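Local coordinates for protein P-granule scaffold (Caenorhabditis japonica, PDB 5W4A) that probably helps build germ granules, as the N-terminal domain of a P-granule scaffold linked to RNA binding and mRNA repression, at residues 106-111 and 121-126. Sequence-based numbering, arbitrary orientation.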
ATOM      1  N   HIS C 106      10.936  -5.330  22.764  1.00 20.81           N
ATOM      2  CA  HIS C 106      10.185  -4.975  21.573  1.00 20.68           C
ATOM      3  C   HIS C 106      10.798  -3.739  20.921  1.00 19.68           C
ATOM      4  O   HIS C 106      11.195  -2.787  21.615  1.00 21.84           O
ATOM      5  CB  HIS C 106       8.729  -4.739  21.943  1.00 19.97           C
ATOM      6  CG  HIS C 106       7.834  -4.691  20.754  1.00 19.48           C
ATOM      7  ND1 HIS C 106       7.638  -3.543  20.018  1.00 21.43           N
ATOM      8  CD2 HIS C 106       7.100  -5.660  20.156  1.00 21.21           C
ATOM      9  CE1 HIS C 106       6.831  -3.812  19.007  1.00 21.66           C
ATOM     10  NE2 HIS C 106       6.481  -5.086  19.078  1.00 21.61           N
ATOM     11  N   ASP C 107      10.884  -3.756  19.586  1.00 19.93           N
ATOM     12  CA  ASP C 107      11.573  -2.689  18.861  1.00 17.88           C
ATOM     13  C   ASP C 107      10.826  -1.354  18.898  1.00 24.49           C
ATOM     14  O   ASP C 107      11.426  -0.321  18.580  1.00 25.96           O
ATOM     15  CB  ASP C 107      11.865  -3.074  17.393  1.00 19.05           C
ATOM     16  CG  ASP C 107      10.626  -3.520  16.615  1.00 25.58           C
ATOM     17  OD1 ASP C 107       9.731  -4.147  17.189  1.00 39.71           O
ATOM     18  OD2 ASP C 107      10.593  -3.254  15.419  1.00 29.40           O
ATOM     19  N   LEU C 108       9.549  -1.347  19.269  1.00 20.34           N
ATOM     20  CA  LEU C 108       8.793  -0.105  19.398  1.00 24.24           C
ATOM     21  C   LEU C 108       8.622   0.309  20.855  1.00 31.03           C
ATOM     22  O   LEU C 108       7.687   1.044  21.176  1.00 31.98           O
ATOM     23  CB  LEU C 108       7.432  -0.225  18.714  1.00 21.45           C
ATOM     24  CG  LEU C 108       7.440  -0.565  17.218  1.00 23.19           C
ATOM     25  CD1 LEU C 108       6.019  -0.599  16.605  1.00 26.20           C
ATOM     26  CD2 LEU C 108       8.362   0.352  16.449  1.00 24.88           C
ATOM     27  N   SER C 109       9.522  -0.144  21.722  1.00 24.81           N
ATOM     28  CA  SER C 109       9.482   0.173  23.144  1.00 28.71           C
ATOM     29  C   SER C 109       9.493   1.666  23.444  1.00 45.81           C
ATOM     30  O   SER C 109       9.208   2.036  24.582  1.00 39.79           O
ATOM     31  CB  SER C 109      10.676  -0.488  23.846  1.00 37.56           C
ATOM     32  OG  SER C 109      10.448  -1.875  24.052  1.00 27.54           O
ATOM     33  N   ILE C 110       9.820   2.536  22.480  1.00 37.57           N
ATOM     34  CA  ILE C 110       9.766   3.973  22.766  1.00 39.42           C
ATOM     35  C   ILE C 110       8.338   4.423  23.051  1.00 48.14           C
ATOM     36  O   ILE C 110       8.124   5.381  23.805  1.00 54.59           O
ATOM     37  CB  ILE C 110      10.382   4.810  21.629  1.00 39.60           C
ATOM     38  CG1 ILE C 110       9.619   4.631  20.314  1.00 35.77           C
ATOM     39  CG2 ILE C 110      11.862   4.511  21.498  1.00 50.25           C
ATOM     40  CD1 ILE C 110      10.022   5.648  19.266  1.00 52.15           C
ATOM     41  N   LEU C 111       7.343   3.764  22.450  1.00 47.86           N
ATOM     42  CA  LEU C 111       5.947   4.035  22.783  1.00 52.21           C
ATOM     43  C   LEU C 111       5.706   3.923  24.282  1.00 66.19           C
ATOM     44  O   LEU C 111       5.310   4.892  24.940  1.00 70.37           O
ATOM     45  CB  LEU C 111       5.030   3.060  22.046  1.00 50.83           C
ATOM     46  CG  LEU C 111       4.709   3.359  20.591  1.00 48.86           C
ATOM     47  CD1 LEU C 111       3.932   2.181  20.009  1.00 43.22           C
ATOM     48  CD2 LEU C 111       3.910   4.654  20.456  1.00 46.80           C
ATOM     49  N   LYS C 121       5.405  10.796  16.596  1.00 40.87           N
ATOM     50  CA  LYS C 121       5.885  11.543  15.431  1.00 37.89           C
ATOM     51  C   LYS C 121       7.179  10.943  14.885  1.00 38.35           C
ATOM     52  O   LYS C 121       7.359  10.848  13.662  1.00 31.43           O
ATOM     53  CB  LYS C 121       6.092  13.019  15.782  1.00 48.33           C
ATOM     54  CG  LYS C 121       4.968  13.674  16.589  1.00 58.16           C
ATOM     55  CD  LYS C 121       3.545  13.290  16.148  1.00 61.50           C
ATOM     56  CE  LYS C 121       3.093  14.075  14.922  1.00 65.38           C
ATOM     57  NZ  LYS C 121       1.666  13.804  14.571  1.00 81.88           N
ATOM     58  N   LYS C 122       8.101  10.549  15.772  1.00 33.41           N
ATOM     59  CA  LYS C 122       9.305   9.855  15.320  1.00 33.86           C
ATOM     60  C   LYS C 122       8.937   8.549  14.644  1.00 30.21           C
ATOM     61  O   LYS C 122       9.506   8.190  13.600  1.00 29.84           O
ATOM     62  CB  LYS C 122      10.253   9.572  16.494  1.00 39.23           C
ATOM     63  CG  LYS C 122      11.049  10.774  16.955  1.00 59.12           C
ATOM     64  CD  LYS C 122      12.016  10.401  18.075  1.00 64.90           C
ATOM     65  CE  LYS C 122      12.501  11.641  18.824  1.00 68.35           C
ATOM     66  NZ  LYS C 122      11.385  12.340  19.529  1.00 71.01           N
ATOM     67  N   LEU C 123       7.979   7.822  15.220  1.00 30.08           N
ATOM     68  CA  LEU C 123       7.563   6.569  14.603  1.00 28.19           C
ATOM     69  C   LEU C 123       6.886   6.822  13.268  1.00 24.16           C
ATOM     70  O   LEU C 123       7.074   6.044  12.331  1.00 23.56           O
ATOM     71  CB  LEU C 123       6.625   5.776  15.525  1.00 35.76           C
ATOM     72  CG  LEU C 123       7.308   5.019  16.672  1.00 43.29           C
ATOM     73  CD1 LEU C 123       6.300   4.208  17.435  1.00 41.63           C
ATOM     74  CD2 LEU C 123       8.428   4.117  16.183  1.00 46.29           C
ATOM     75  N   ASN C 124       6.071   7.886  13.163  1.00 24.52           N
ATOM     76  CA  ASN C 124       5.424   8.184  11.890  1.00 22.73           C
ATOM     77  C   ASN C 124       6.468   8.282  10.779  1.00 21.13           C
ATOM     78  O   ASN C 124       6.300   7.688   9.707  1.00 22.00           O
ATOM     79  CB  ASN C 124       4.603   9.478  12.001  1.00 24.91           C
ATOM     80  CG  ASN C 124       4.131  10.003  10.650  1.00 26.45           C
ATOM     81  OD1 ASN C 124       4.499  11.123  10.229  1.00 31.60           O
ATOM     82  ND2 ASN C 124       3.298   9.235   9.985  1.00 25.83           N
ATOM     83  N   LEU C 125       7.562   9.019  11.018  1.00 21.31           N
ATOM     84  CA  LEU C 125       8.589   9.152   9.988  1.00 22.20           C
ATOM     85  C   LEU C 125       9.271   7.809   9.718  1.00 24.62           C
ATOM     86  O   LEU C 125       9.570   7.459   8.562  1.00 23.47           O
ATOM     87  CB  LEU C 125       9.624  10.220  10.378  1.00 26.48           C
ATOM     88  CG  LEU C 125       9.089  11.657  10.454  1.00 32.71           C
ATOM     89  CD1 LEU C 125      10.233  12.602  10.823  1.00 36.97           C
ATOM     90  CD2 LEU C 125       8.402  12.121   9.162  1.00 32.71           C
HETATM   91  N   MSE C 126       9.484   7.019  10.765  1.00 23.53           N
HETATM   92  CA  MSE C 126      10.101   5.725  10.609  1.00 24.50           C
HETATM   93  C   MSE C 126       9.219   4.829   9.733  1.00 22.59           C
HETATM   94  O   MSE C 126       9.741   4.100   8.872  1.00 23.40           O
HETATM   95  CB  MSE C 126      10.338   5.057  11.980  1.00 28.70           C
HETATM   96  CG  MSE C 126      10.708   3.539  11.906  1.00 34.68           C
HETATM   97 SE   MSE C 126      10.767   2.759  13.717  1.00 57.82          SE
HETATM   98  CE  MSE C 126      11.762   4.205  14.599  1.00 51.26           C
TER
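With CG anti to its carbonyl carbon (chi1 -78°), L123 leans out from helix 116-131 and spreads its two methyls over three side chains of the loop before that helix. I110 takes the less common rotamer with CG1 between backbone N and carbonyl carbon (chi1 62°), and its extended chain meets L123 tip to tip, CD1 lying 3.8 Å from L123 CD2. The other two leucines pass L123 at a slant. L108 CD2 comes within 3.8 Å of L123 CD2, while L123 CD1 sits over the branch point of L111, 3.6 Å from L111 CG. Selenomethionine M126, one turn further along the helix, adds a looser touch, its SE 4.4 Å from L108 CD2.

Two overlapping type I turns, H106 to S109 and L108 to L111, fold residues 106-111. H106 O accepts from both S109 N and S109 OG, the hydroxyl at 2.7 Å, and L108 N donates to H106 ND1 at 3.0 Å. H106 NE2 hydrogen-bonds D79 and S109 OG hydrogen-bonds N96, tying the first turn to helices 71-84 and 89-100. L108 also packs on L141, L144 and I148 of helix 136-148, and L111 on I148, so both leucines touch that helix as well as L123.

An alanine at L123 would probably open a gap among L108, I110 and L111 and leave the loop less firmly seated on the helix. No hydrogen bond crosses between the two segments: the polar bonds lie within residues 106-111 or run to other helices and probably help fix the turns, whereas contact with residues 121-126 is made by apolar side chains.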